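Local coordinates for protein PHB depolymerase (PDB 2D81) that probably hydrolyses the ester bonds of polyhydroxybutyrate as a fungal depolymerase of the alpha/beta hydrolase fold, and binds an (R)-3-hydroxybutyrate trimer in its ligand pocket, at residues 227-231 / 282-286; 201-207 / 258-264; 100-104 / 133-137; 27-32 / 303-307. All blocks are in the same frame, centred on the assembly; numbering follows the deposited sequence.

Interaction 1 of 4, residues 227-231 / 282-286; sequences LHGCL and NGCWD. With RB3 ((1R)-3-{[(1R)-3-methoxy-1-methyl-3-oxopropyl]oxy}-1-methyl-3-oxopropyl (3R)-3-hydroxybutanoate), chain C.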
loop_
_atom_site.group_PDB
_atom_site.type_symbol
_atom_site.label_atom_id
_atom_site.label_comp_id
_atom_site.label_asym_id
_atom_site.label_seq_id
_atom_site.Cartn_x
_atom_site.Cartn_y
_atom_site.Cartn_z
ATOM N N LEU A 227 1.818 2.916 1.137
ATOM C CA LEU A 227 1.760 2.424 2.513
ATOM C C LEU A 227 3.057 1.762 2.978
ATOM O O LEU A 227 3.480 0.747 2.428
ATOM C CB LEU A 227 0.603 1.430 2.656
ATOM C CG LEU A 227 -0.794 1.970 2.340
ATOM C CD1 LEU A 227 -1.791 0.821 2.340
ATOM C CD2 LEU A 227 -1.191 3.030 3.357
ATOM N N HIS A 228 3.674 2.339 4.006
ATOM C CA HIS A 228 4.868 1.762 4.617
ATOM C C HIS A 228 4.557 0.400 5.245
ATOM O O HIS A 228 3.391 0.057 5.468
ATOM C CB HIS A 228 5.418 2.721 5.685
ATOM C CG HIS A 228 4.538 2.859 6.891
ATOM N ND1 HIS A 228 4.464 1.894 7.871
ATOM C CD2 HIS A 228 3.690 3.845 7.269
ATOM C CE1 HIS A 228 3.608 2.278 8.802
ATOM N NE2 HIS A 228 3.124 3.458 8.461
ATOM N N GLY A 229 5.602 -0.376 5.520
ATOM C CA GLY A 229 5.420 -1.669 6.162
ATOM C C GLY A 229 5.662 -1.588 7.657
ATOM O O GLY A 229 5.771 -0.495 8.208
ATOM N N CYS A 230 5.743 -2.734 8.327
ATOM C CA CYS A 230 6.047 -2.726 9.755
ATOM C C CYS A 230 7.434 -2.112 9.955
ATOM O O CYS A 230 8.310 -2.255 9.099
ATOM C CB CYS A 230 6.069 -4.136 10.329
ATOM S SG CYS A 230 4.661 -5.265 10.055
ATOM N N LEU A 231 7.623 -1.438 11.086
ATOM C CA LEU A 231 8.897 -0.812 11.430
ATOM C C LEU A 231 9.307 0.278 10.443
ATOM O O LEU A 231 10.473 0.687 10.407
ATOM C CB LEU A 231 10.003 -1.870 11.526
ATOM C CG LEU A 231 9.848 -2.898 12.656
ATOM C CD1 LEU A 231 10.964 -3.927 12.582
ATOM C CD2 LEU A 231 9.868 -2.186 14.000
ATOM N N ASN A 282 5.351 -3.324 16.219
ATOM C CA ASN A 282 6.109 -2.906 15.042
ATOM C C ASN A 282 5.391 -1.843 14.206
ATOM O O ASN A 282 5.948 -1.328 13.237
ATOM C CB ASN A 282 6.427 -4.122 14.170
ATOM C CG ASN A 282 7.384 -5.094 14.846
ATOM O OD1 ASN A 282 7.518 -6.244 14.430
ATOM N ND2 ASN A 282 8.060 -4.630 15.890
ATOM N N GLY A 283 4.158 -1.515 14.577
ATOM C CA GLY A 283 3.440 -0.475 13.862
ATOM C C GLY A 283 3.114 -0.900 12.445
ATOM O O GLY A 283 3.395 -0.178 11.476
ATOM N N CYS A 284 2.522 -2.084 12.331
ATOM C CA CYS A 284 2.102 -2.637 11.049
ATOM C C CYS A 284 0.689 -2.176 10.711
ATOM O O CYS A 284 -0.083 -1.833 11.603
ATOM C CB CYS A 284 2.057 -4.152 11.111
ATOM S SG CYS A 284 3.502 -5.074 11.711
ATOM N N TRP A 285 0.338 -2.217 9.427
ATOM C CA TRP A 285 -1.056 -2.056 9.024
ATOM C C TRP A 285 -1.822 -3.335 9.322
ATOM O O TRP A 285 -1.251 -4.426 9.320
ATOM C CB TRP A 285 -1.155 -1.721 7.533
ATOM C CG TRP A 285 -0.522 -0.415 7.210
ATOM C CD1 TRP A 285 0.709 -0.208 6.656
ATOM C CD2 TRP A 285 -1.059 0.879 7.495
ATOM N NE1 TRP A 285 0.974 1.141 6.583
ATOM C CE2 TRP A 285 -0.095 1.829 7.093
ATOM C CE3 TRP A 285 -2.261 1.329 8.058
ATOM C CZ2 TRP A 285 -0.296 3.205 7.235
ATOM C CZ3 TRP A 285 -2.462 2.698 8.199
ATOM C CH2 TRP A 285 -1.484 3.619 7.789
ATOM N N ASP A 286 -3.117 -3.196 9.582
ATOM C CA ASP A 286 -3.907 -4.306 10.105
ATOM C C ASP A 286 -4.384 -5.270 9.018
ATOM O O ASP A 286 -5.366 -5.003 8.324
ATOM C CB ASP A 286 -5.107 -3.762 10.880
ATOM C CG ASP A 286 -5.856 -4.842 11.630
ATOM O OD1 ASP A 286 -5.388 -6.002 11.636
ATOM O OD2 ASP A 286 -6.911 -4.528 12.216
HETATM O O1M RB3 C . 8.114 -9.073 8.904
HETATM C C1A RB3 C . 7.271 -8.207 8.585
HETATM O O1A RB3 C . 7.139 -7.082 9.116
HETATM C C2A RB3 C . 6.316 -8.556 7.441
HETATM C C3A RB3 C . 4.855 -8.449 7.882
HETATM C C4A RB3 C . 3.961 -8.834 6.702
HETATM O O3A RB3 C . 4.624 -9.355 8.974
HETATM C C1B RB3 C . 3.775 -8.842 9.906
HETATM O O1B RB3 C . 2.975 -7.956 9.608
HETATM C C2B RB3 C . 3.844 -9.394 11.331
HETATM C C3B RB3 C . 2.622 -9.035 12.182
HETATM C C4B RB3 C . 1.345 -9.660 11.616
HETATM O O3B RB3 C . 2.818 -9.535 13.514
HETATM C C1C RB3 C . 3.524 -8.673 14.295
HETATM O O1C RB3 C . 4.420 -7.984 13.808
HETATM C C2C RB3 C . 3.198 -8.583 15.787
HETATM C C3C RB3 C . 4.414 -8.955 16.639
HETATM C C4C RB3 C . 4.067 -8.891 18.127
HETATM O O3C RB3 C . 4.862 -10.266 16.287
#

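Interaction 2 of 4, residues 201-207 / 258-264; sequences GMDTTGY and ILYPQAI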
loop_
_atom_site.group_PDB
_atom_site.type_symbol
_atom_site.label_atom_id
_atom_site.label_comp_id
_atom_site.label_asym_id
_atom_site.label_seq_id
_atom_site.Cartn_x
_atom_site.Cartn_y
_atom_site.Cartn_z
ATOM N N GLY A 201 -4.169 2.301 16.055
ATOM C CA GLY A 201 -3.052 1.756 15.304
ATOM C C GLY A 201 -2.479 2.729 14.290
ATOM O O GLY A 201 -1.513 2.407 13.592
ATOM N N MET A 202 -3.074 3.918 14.204
ATOM C CA MET A 202 -2.569 4.967 13.324
ATOM C C MET A 202 -2.061 6.172 14.110
ATOM O O MET A 202 -2.611 6.528 15.152
ATOM C CB MET A 202 -3.657 5.403 12.338
ATOM C CG MET A 202 -4.014 4.342 11.307
ATOM S SD MET A 202 -5.335 4.851 10.189
ATOM C CE MET A 202 -4.445 5.962 9.070
ATOM N N ASP A 203 -0.999 6.793 13.603
ATOM C CA ASP A 203 -0.340 7.896 14.295
ATOM C C ASP A 203 -1.221 9.144 14.261
ATOM O O ASP A 203 -2.250 9.171 13.584
ATOM C CB ASP A 203 1.011 8.181 13.628
ATOM C CG ASP A 203 1.983 8.904 14.546
ATOM O OD1 ASP A 203 3.149 9.083 14.140
ATOM O OD2 ASP A 203 1.593 9.289 15.668
ATOM N N THR A 204 -0.813 10.172 14.996
ATOM C CA THR A 204 -1.560 11.426 15.057
ATOM C C THR A 204 -1.463 12.192 13.740
ATOM O O THR A 204 -2.331 13.007 13.418
ATOM C CB THR A 204 -1.016 12.340 16.173
ATOM O OG1 THR A 204 0.360 12.638 15.908
ATOM C CG2 THR A 204 -1.124 11.660 17.525
ATOM N N THR A 205 -0.400 11.927 12.989
ATOM C CA THR A 205 -0.016 12.779 11.871
ATOM C C THR A 205 0.255 11.940 10.625
ATOM O O THR A 205 0.911 10.902 10.700
ATOM C CB THR A 205 1.259 13.581 12.222
ATOM O OG1 THR A 205 1.049 14.306 13.442
ATOM C CG2 THR A 205 1.605 14.562 11.107
ATOM N N GLY A 206 -0.252 12.395 9.484
ATOM C CA GLY A 206 0.082 11.764 8.219
ATOM C C GLY A 206 0.782 12.746 7.298
ATOM O O GLY A 206 0.899 13.930 7.623
ATOM N N TYR A 207 1.243 12.264 6.149
ATOM C CA TYR A 207 1.981 13.110 5.218
ATOM C C TYR A 207 1.515 12.918 3.782
ATOM O O TYR A 207 0.904 11.902 3.447
ATOM C CB TYR A 207 3.480 12.815 5.311
ATOM C CG TYR A 207 4.058 13.077 6.678
ATOM C CD1 TYR A 207 3.940 12.135 7.701
ATOM C CD2 TYR A 207 4.678 14.290 6.968
ATOM C CE1 TYR A 207 4.424 12.401 8.977
ATOM C CE2 TYR A 207 5.164 14.564 8.240
ATOM C CZ TYR A 207 5.033 13.618 9.239
ATOM O OH TYR A 207 5.496 13.899 10.502
ATOM N N ILE A 258 1.254 12.057 -3.812
ATOM C CA ILE A 258 1.442 10.794 -3.104
ATOM C C ILE A 258 1.017 10.982 -1.653
ATOM O O ILE A 258 1.588 11.804 -0.937
ATOM C CB ILE A 258 2.921 10.331 -3.112
ATOM C CG1 ILE A 258 3.490 10.345 -4.536
ATOM C CG2 ILE A 258 3.019 8.932 -2.521
ATOM C CD1 ILE A 258 2.834 9.365 -5.495
ATOM N N LEU A 259 0.012 10.226 -1.221
ATOM C CA LEU A 259 -0.438 10.275 0.168
ATOM C C LEU A 259 0.256 9.184 0.974
ATOM O O LEU A 259 0.276 8.022 0.564
ATOM C CB LEU A 259 -1.956 10.080 0.241
ATOM C CG LEU A 259 -2.584 9.897 1.628
ATOM C CD1 LEU A 259 -2.399 11.165 2.461
ATOM C CD2 LEU A 259 -4.067 9.575 1.474
ATOM N N TYR A 260 0.832 9.570 2.109
ATOM C CA TYR A 260 1.542 8.627 2.975
ATOM C C TYR A 260 0.907 8.527 4.362
ATOM O O TYR A 260 1.328 9.220 5.289
ATOM C CB TYR A 260 3.010 9.042 3.169
ATOM C CG TYR A 260 3.868 9.065 1.924
ATOM C CD1 TYR A 260 4.032 10.240 1.183
ATOM C CD2 TYR A 260 4.544 7.921 1.505
ATOM C CE1 TYR A 260 4.859 10.270 0.055
ATOM C CE2 TYR A 260 5.369 7.941 0.379
ATOM C CZ TYR A 260 5.522 9.116 -0.338
ATOM O OH TYR A 260 6.335 9.134 -1.450
ATOM N N PRO A 261 -0.114 7.673 4.525
ATOM C CA PRO A 261 -0.745 7.538 5.846
ATOM C C PRO A 261 0.276 6.900 6.790
ATOM O O PRO A 261 1.180 6.200 6.339
ATOM C CB PRO A 261 -1.930 6.608 5.576
ATOM C CG PRO A 261 -2.215 6.821 4.097
ATOM C CD PRO A 261 -0.834 6.881 3.512
ATOM N N GLN A 262 0.138 7.128 8.094
ATOM C CA GLN A 262 1.123 6.610 9.043
ATOM C C GLN A 262 0.500 5.743 10.127
ATOM O O GLN A 262 -0.443 6.158 10.797
ATOM C CB GLN A 262 1.882 7.761 9.711
ATOM C CG GLN A 262 2.636 8.687 8.754
ATOM C CD GLN A 262 3.706 7.968 7.957
ATOM O OE1 GLN A 262 4.479 7.180 8.497
ATOM N NE2 GLN A 262 3.763 8.249 6.662
ATOM N N ALA A 263 1.037 4.540 10.301
ATOM C CA ALA A 263 0.673 3.716 11.450
ATOM C C ALA A 263 1.534 4.136 12.640
ATOM O O ALA A 263 2.331 5.068 12.539
ATOM C CB ALA A 263 0.890 2.235 11.131
ATOM N N ILE A 264 1.372 3.445 13.764
ATOM C CA ILE A 264 2.112 3.771 14.978
ATOM C C ILE A 264 2.257 2.513 15.835
ATOM O O ILE A 264 1.367 1.667 15.862
ATOM C CB ILE A 264 1.365 4.865 15.800
ATOM C CG1 ILE A 264 2.185 5.282 17.024
ATOM C CG2 ILE A 264 0.012 4.343 16.250
ATOM C CD1 ILE A 264 3.387 6.131 16.701
HETATM O O HOH W 1 4.304 6.940 12.925
#

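Interaction 3 of 4, residues 100-104 / 133-137; sequences SDTTV and AVHTF. With RB3 ((1R)-3-{[(1R)-3-methoxy-1-methyl-3-oxopropyl]oxy}-1-methyl-3-oxopropyl (3R)-3-hydroxybutanoate), chain C.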
loop_
_atom_site.group_PDB
_atom_site.type_symbol
_atom_site.label_atom_id
_atom_site.label_comp_id
_atom_site.label_asym_id
_atom_site.label_seq_id
_atom_site.Cartn_x
_atom_site.Cartn_y
_atom_site.Cartn_z
ATOM N N SER A 100 14.674 -13.808 -2.831
ATOM C CA SER A 100 15.375 -14.252 -1.626
ATOM C C SER A 100 14.641 -13.832 -0.358
ATOM O O SER A 100 15.179 -13.932 0.745
ATOM C CB SER A 100 16.798 -13.683 -1.601
ATOM O OG SER A 100 17.566 -14.164 -2.692
ATOM N N ASP A 101 13.413 -13.360 -0.523
ATOM C CA ASP A 101 12.578 -12.948 0.600
ATOM C C ASP A 101 12.045 -14.194 1.320
ATOM O O ASP A 101 11.312 -14.996 0.736
ATOM C CB ASP A 101 11.432 -12.075 0.069
ATOM C CG ASP A 101 10.533 -11.527 1.163
ATOM O OD1 ASP A 101 9.798 -10.559 0.872
ATOM O OD2 ASP A 101 10.540 -12.055 2.294
ATOM N N THR A 102 12.436 -14.363 2.579
ATOM C CA THR A 102 11.943 -15.476 3.386
ATOM C C THR A 102 11.144 -14.969 4.581
ATOM O O THR A 102 10.894 -15.706 5.537
ATOM C CB THR A 102 13.102 -16.366 3.893
ATOM O OG1 THR A 102 14.054 -15.565 4.607
ATOM C CG2 THR A 102 13.790 -17.056 2.725
ATOM N N THR A 103 10.741 -13.705 4.511
ATOM C CA THR A 103 9.907 -13.102 5.541
ATOM C C THR A 103 8.440 -13.174 5.127
ATOM O O THR A 103 7.584 -13.576 5.915
ATOM C CB THR A 103 10.293 -11.634 5.767
ATOM O OG1 THR A 103 11.656 -11.563 6.205
ATOM C CG2 THR A 103 9.388 -11.001 6.809
ATOM N N VAL A 104 8.154 -12.773 3.891
ATOM C CA VAL A 104 6.865 -13.071 3.275
ATOM C C VAL A 104 7.091 -14.085 2.157
ATOM O O VAL A 104 6.876 -15.275 2.357
ATOM C CB VAL A 104 6.194 -11.791 2.720
ATOM C CG1 VAL A 104 4.857 -12.135 2.073
ATOM C CG2 VAL A 104 5.972 -10.798 3.853
ATOM N N ALA A 133 16.858 -10.271 -4.220
ATOM C CA ALA A 133 16.331 -9.283 -3.283
ATOM C C ALA A 133 15.645 -9.966 -2.105
ATOM O O ALA A 133 14.934 -10.959 -2.277
ATOM C CB ALA A 133 15.348 -8.357 -3.998
ATOM N N VAL A 134 15.861 -9.436 -0.906
ATOM C CA VAL A 134 15.197 -9.961 0.281
ATOM C C VAL A 134 13.959 -9.130 0.604
ATOM O O VAL A 134 13.471 -8.371 -0.239
ATOM C CB VAL A 134 16.143 -9.956 1.504
ATOM C CG1 VAL A 134 17.373 -10.806 1.208
ATOM C CG2 VAL A 134 16.549 -8.531 1.851
ATOM N N HIS A 135 13.453 -9.272 1.825
ATOM C CA HIS A 135 12.322 -8.475 2.268
ATOM C C HIS A 135 12.746 -7.030 2.536
ATOM O O HIS A 135 13.274 -6.709 3.600
ATOM C CB HIS A 135 11.724 -9.073 3.537
ATOM C CG HIS A 135 10.350 -8.570 3.838
ATOM N ND1 HIS A 135 9.251 -8.914 3.078
ATOM C CD2 HIS A 135 9.899 -7.719 4.789
ATOM C CE1 HIS A 135 8.184 -8.294 3.549
ATOM N NE2 HIS A 135 8.551 -7.563 4.587
ATOM N N THR A 136 12.505 -6.164 1.558
ATOM C CA THR A 136 12.911 -4.769 1.638
ATOM C C THR A 136 12.225 -4.045 0.483
ATOM O O THR A 136 11.804 -4.688 -0.483
ATOM C CB THR A 136 14.448 -4.646 1.494
ATOM O OG1 THR A 136 14.862 -3.320 1.847
ATOM C CG2 THR A 136 14.876 -4.939 0.060
ATOM N N PHE A 137 12.091 -2.725 0.574
ATOM C CA PHE A 137 11.525 -1.972 -0.541
ATOM C C PHE A 137 12.595 -1.775 -1.610
ATOM O O PHE A 137 13.657 -1.225 -1.333
ATOM C CB PHE A 137 11.013 -0.603 -0.089
ATOM C CG PHE A 137 10.095 0.041 -1.085
ATOM C CD1 PHE A 137 8.715 -0.074 -0.954
ATOM C CD2 PHE A 137 10.609 0.702 -2.195
ATOM C CE1 PHE A 137 7.863 0.454 -1.914
ATOM C CE2 PHE A 137 9.761 1.235 -3.166
ATOM C CZ PHE A 137 8.381 1.108 -3.022
HETATM O O1M RB3 C . 8.114 -9.073 8.904
HETATM C C1A RB3 C . 7.271 -8.207 8.585
HETATM O O1A RB3 C . 7.139 -7.082 9.116
HETATM C C2A RB3 C . 6.316 -8.556 7.441
HETATM C C3A RB3 C . 4.855 -8.449 7.882
HETATM C C4A RB3 C . 3.961 -8.834 6.702
HETATM O O3A RB3 C . 4.624 -9.355 8.974
HETATM C C1B RB3 C . 3.775 -8.842 9.906
HETATM O O1B RB3 C . 2.975 -7.956 9.608
HETATM C C2B RB3 C . 3.844 -9.394 11.331
HETATM C C3B RB3 C . 2.622 -9.035 12.182
HETATM C C4B RB3 C . 1.345 -9.660 11.616
HETATM O O3B RB3 C . 2.818 -9.535 13.514
HETATM C C1C RB3 C . 3.524 -8.673 14.295
HETATM O O1C RB3 C . 4.420 -7.984 13.808
HETATM C C2C RB3 C . 3.198 -8.583 15.787
HETATM C C3C RB3 C . 4.414 -8.955 16.639
HETATM C C4C RB3 C . 4.067 -8.891 18.127
HETATM O O3C RB3 C . 4.862 -10.266 16.287
HETATM O O HOH W 2 10.816 -9.145 -1.231
#

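Interaction 4 of 4, residues 27-32 / 303-307; sequences QLGVAY and MAAIV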
loop_
_atom_site.group_PDB
_atom_site.type_symbol
_atom_site.label_atom_id
_atom_site.label_comp_id
_atom_site.label_asym_id
_atom_site.label_seq_id
_atom_site.Cartn_x
_atom_site.Cartn_y
_atom_site.Cartn_z
ATOM N N GLN A 27 -5.967 -5.104 0.422
ATOM C CA GLN A 27 -7.238 -5.006 1.134
ATOM C C GLN A 27 -8.038 -3.802 0.651
ATOM O O GLN A 27 -9.240 -3.912 0.412
ATOM C CB GLN A 27 -7.006 -4.933 2.649
ATOM C CG GLN A 27 -6.548 -6.267 3.228
ATOM C CD GLN A 27 -6.288 -6.241 4.723
ATOM O OE1 GLN A 27 -6.015 -7.281 5.324
ATOM N NE2 GLN A 27 -6.355 -5.061 5.329
ATOM N N LEU A 28 -7.372 -2.662 0.497
ATOM C CA LEU A 28 -8.013 -1.471 -0.062
ATOM C C LEU A 28 -8.408 -1.661 -1.527
ATOM O O LEU A 28 -9.503 -1.274 -1.939
ATOM C CB LEU A 28 -7.083 -0.263 0.065
ATOM C CG LEU A 28 -6.889 0.280 1.481
ATOM C CD1 LEU A 28 -5.612 1.111 1.556
ATOM C CD2 LEU A 28 -8.105 1.114 1.871
ATOM N N GLY A 29 -7.508 -2.256 -2.305
ATOM C CA GLY A 29 -7.763 -2.463 -3.721
ATOM C C GLY A 29 -8.950 -3.374 -3.985
ATOM O O GLY A 29 -9.600 -3.271 -5.025
ATOM N N VAL A 30 -9.234 -4.265 -3.041
ATOM C CA VAL A 30 -10.375 -5.167 -3.155
ATOM C C VAL A 30 -11.632 -4.590 -2.502
ATOM O O VAL A 30 -12.660 -4.418 -3.163
ATOM C CB VAL A 30 -10.055 -6.546 -2.522
ATOM C CG1 VAL A 30 -11.302 -7.419 -2.489
ATOM C CG2 VAL A 30 -8.944 -7.230 -3.316
ATOM N N ALA A 31 -11.551 -4.292 -1.209
ATOM C CA ALA A 31 -12.728 -3.861 -0.456
ATOM C C ALA A 31 -13.257 -2.528 -0.972
ATOM O O ALA A 31 -14.471 -2.300 -1.005
ATOM C CB ALA A 31 -12.396 -3.757 1.032
ATOM N N TYR A 32 -12.341 -1.651 -1.377
ATOM C CA TYR A 32 -12.715 -0.365 -1.951
ATOM C C TYR A 32 -12.248 -0.233 -3.400
ATOM O O TYR A 32 -11.714 0.800 -3.796
ATOM C CB TYR A 32 -12.131 0.787 -1.122
ATOM C CG TYR A 32 -12.748 0.955 0.250
ATOM C CD1 TYR A 32 -12.289 0.218 1.341
ATOM C CD2 TYR A 32 -13.781 1.869 0.461
ATOM C CE1 TYR A 32 -12.837 0.390 2.610
ATOM C CE2 TYR A 32 -14.341 2.048 1.730
ATOM C CZ TYR A 32 -13.864 1.306 2.794
ATOM O OH TYR A 32 -14.411 1.471 4.040
ATOM N N MET A 303 -8.793 1.092 7.070
ATOM C CA MET A 303 -9.149 1.335 5.673
ATOM C C MET A 303 -10.107 2.516 5.547
ATOM O O MET A 303 -9.983 3.326 4.630
ATOM C CB MET A 303 -9.779 0.093 5.031
ATOM C CG MET A 303 -8.802 -1.050 4.795
ATOM S SD MET A 303 -9.305 -2.124 3.432
ATOM C CE MET A 303 -10.835 -2.795 4.068
ATOM N N ALA A 304 -11.057 2.616 6.469
ATOM C CA ALA A 304 -12.020 3.712 6.443
ATOM C C ALA A 304 -11.328 5.064 6.622
ATOM O O ALA A 304 -11.720 6.063 6.009
ATOM C CB ALA A 304 -13.071 3.509 7.533
ATOM N N ALA A 305 -10.298 5.090 7.462
ATOM C CA ALA A 305 -9.531 6.311 7.697
ATOM C C ALA A 305 -8.778 6.721 6.436
ATOM O O ALA A 305 -8.808 7.883 6.033
ATOM C CB ALA A 305 -8.550 6.099 8.843
ATOM N N ILE A 306 -8.103 5.758 5.817
ATOM C CA ILE A 306 -7.377 6.012 4.580
ATOM C C ILE A 306 -8.321 6.460 3.468
ATOM O O ILE A 306 -8.032 7.415 2.748
ATOM C CB ILE A 306 -6.598 4.754 4.137
ATOM C CG1 ILE A 306 -5.548 4.406 5.202
ATOM C CG2 ILE A 306 -5.914 5.001 2.789
ATOM C CD1 ILE A 306 -4.843 3.074 4.972
ATOM N N VAL A 307 -9.455 5.779 3.332
ATOM C CA VAL A 307 -10.446 6.170 2.337
ATOM C C VAL A 307 -10.994 7.565 2.625
ATOM O O VAL A 307 -11.280 8.330 1.704
ATOM C CB VAL A 307 -11.616 5.161 2.292
ATOM C CG1 VAL A 307 -12.725 5.681 1.382
ATOM C CG2 VAL A 307 -11.111 3.818 1.781
#

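Interaction 1 of 4, residues 227-231 / 282-286
Residues 227-231 and 282-286 run almost antiparallel, their end-to-end directions 165° apart, and come closest where the CA atoms of Cys-230 and Cys-284 lie 4.2 Å from each other. In this alpha/beta hydrolase fold a disulfide ties the loop after the central strand 221-227 to the loop after strand 277-280, right beside the bound trimer. The SG atoms of Cys-230 and Cys-284 are joined at 2.0 Å, and a short, fairly straight backbone bond from Leu-231 N to Asn-282 O, 2.7 Å, seconds the covalent link.

Beyond that bond, the CD2 methyl of Leu-231 rests on the amide of Asn-282, 3.6 Å from ND2. At the other end, the side chains of His-228 and Trp-285 cross at about a right angle. The indole NE1 sits over the centre of the imidazole face, with the two ring planes 42° apart, an oblique meeting. It also makes a weak, strongly bent hydrogen bond to His-228 O at 2.9 Å. Leu-227 lays its CD2 over a face of the indole, near the rim. A chi1 of 68° holds the imidazole between its own backbone N and carbonyl carbon, and from there ND1 gives a straight, in-plane bond to Gly-229 O, 2.7 Å away, which, with the bond between NE2 and Ala-263 N, helps to fix the ring's rotation. Ser-20, itself in the ligand pocket, touches both cysteines. The disulfide thus forms part of the pocket wall, where SG of Cys-230 lies 3.2 Å from the ester carbonyl O1B of RB3.

Interaction 2 of 4, residues 201-207 / 258-264
Leu-259 leads the contact by placing CD1 3.5 Å from Tyr-207 O. Tyr-260 follows with the antiparallel hydrogen-bonded pair: its N gives to Tyr-207 O at 2.7 Å, and its O takes Tyr-207 N at 3.2 Å. Pro-261 CB is reached by CE, the bent end of Met-202. Gln-262 is folded back at chi2 (-61°), which brings NE2 within 3.0 Å of Tyr-260 O; this donor and Tyr-207 N approach that oxygen from opposite faces of its carbonyl plane. In the mixed sheet of the hydrolase core, strand 205-210 lies antiparallel to 256-260, and beyond their ends the pairing resumes between loops, shifted by two residues. The CG of Gln-262 lies at the edge of the Tyr-207 ring, 3.8 Å from CD1, while OE1 takes the backbone N of Tyr-234. A leucine in its place would probably leave Tyr-234 N without that acceptor and take one of two donors from Tyr-260 O. The backbone O of Gln-262 accepts from Asp-203 N at 2.9 Å. Ala-263 O shares a water with Asp-203 OD1. Ile-264 N bonds to Gly-201 O at 3.1 Å, and its CD1 lies across the Asp-203 carboxylate.

Interaction 3 of 4, residues 100-104 / 133-137
The imidazole of His-135 has Thr-103 over one face and the carboxylate of Asp-101 at its edge. CG2 of Thr-103 makes a CH-pi contact, 4.0 Å from the ring centroid, while Val-104 CG2 comes obliquely to CE1 at 3.4 Å. ND1 gives a nearly straight hydrogen bond, 2.8 Å, to Asp-101 OD1, which lies in the ring plane; the oxygen is met on its syn side, although the carboxylate is turned 64° from the ring. With CG anti to the backbone N (chi1 -177°), Asp-101 lies alongside His-135, both side chains pointing the same way.

The other oxygen, OD2, closes an Asx turn by accepting Thr-103 N at 2.8 Å, and also takes Val-104 N at 3.0 Å. A water binds OD1 and Val-134 O. With an alanine here, His-135 ND1 would probably lose its acceptor, leaving the ring freer to turn and the turn at 101-104 without its clasp.

His-135 NE2 faces RB3, 3.8 Å from C2A, and its side chain touches the engineered Ala-19, which replaces the native serine, consistent with Asp-101 and His-135 belonging to a Ser-His-Asp triad of the alpha/beta hydrolase type. The two loops follow neighbouring parallel strands, 92-98 and 125-130, at one end of the large sheet; the first leads into helix 106-116 and the second into strand 137-139.

Interaction 4 of 4, residues 27-32 / 303-307
Met-303 reaches in between Leu-28, Ala-31 and Tyr-32, and this is where the contact is tight. Its CE sits 3.5 Å from Ala-31 CB, its SD rests on the backbone of Gln-27 at 3.5 Å from the carbonyl carbon C, and its CG slides past Leu-28 CD2 at 3.7 Å. A bend at chi3 (-64°) tucks the methyl back toward Ala-31. Leu-28 also meets Ile-306, CD1 to CD1 at 4.0 Å. Val-307 belongs to the same close-packed part: its CG2 stands over the centre of the Tyr-32 ring, 3.5 Å from the centroid, in a CH-pi contact. The segments 27-31 and 303-307, on helices 20-31 and 301-314 of the hydrolase fold, cross at -81°, their axes 11.1 Å apart, a spacing that long side chains must bridge.

The looser side begins at the hydroxyl of the partly exposed Tyr-32, which comes no nearer than 4.1 Å from OH to Ala-304 CA, another partly exposed residue. That hydroxyl is hydrogen-bonded to Gly-299 N instead. No hydrogen bond joins the two segments, so the crossing depends on shape and apolar burial, with sulfur and methyl groups filling the angle between the helices.

Overall arrangement
Interactions 1 and 3 approach the same ligand from different sides: their centres are about 15 Å apart, and both touch RB3, one through the disulfide and the other through Thr-103 and His-135. Interaction 2 is joined to interaction 1 by a probable hydrogen bond between His-228 NE2 and Ala-263 N, 3.0 Å, so the end of strand 256-260 and the loop after it lie against the disulfide-tied loops. Interaction 4 has its centre about 15 Å from that of interaction 1, and meets it through Asp-286 O and Gln-27 NE2 at 3.2 Å; Met-202 SD and Ala-305 CB, 3.7 Å apart, bring interaction 2 against helix 301-314. Interactions 3 and 4 are separated by about 25 Å between centres.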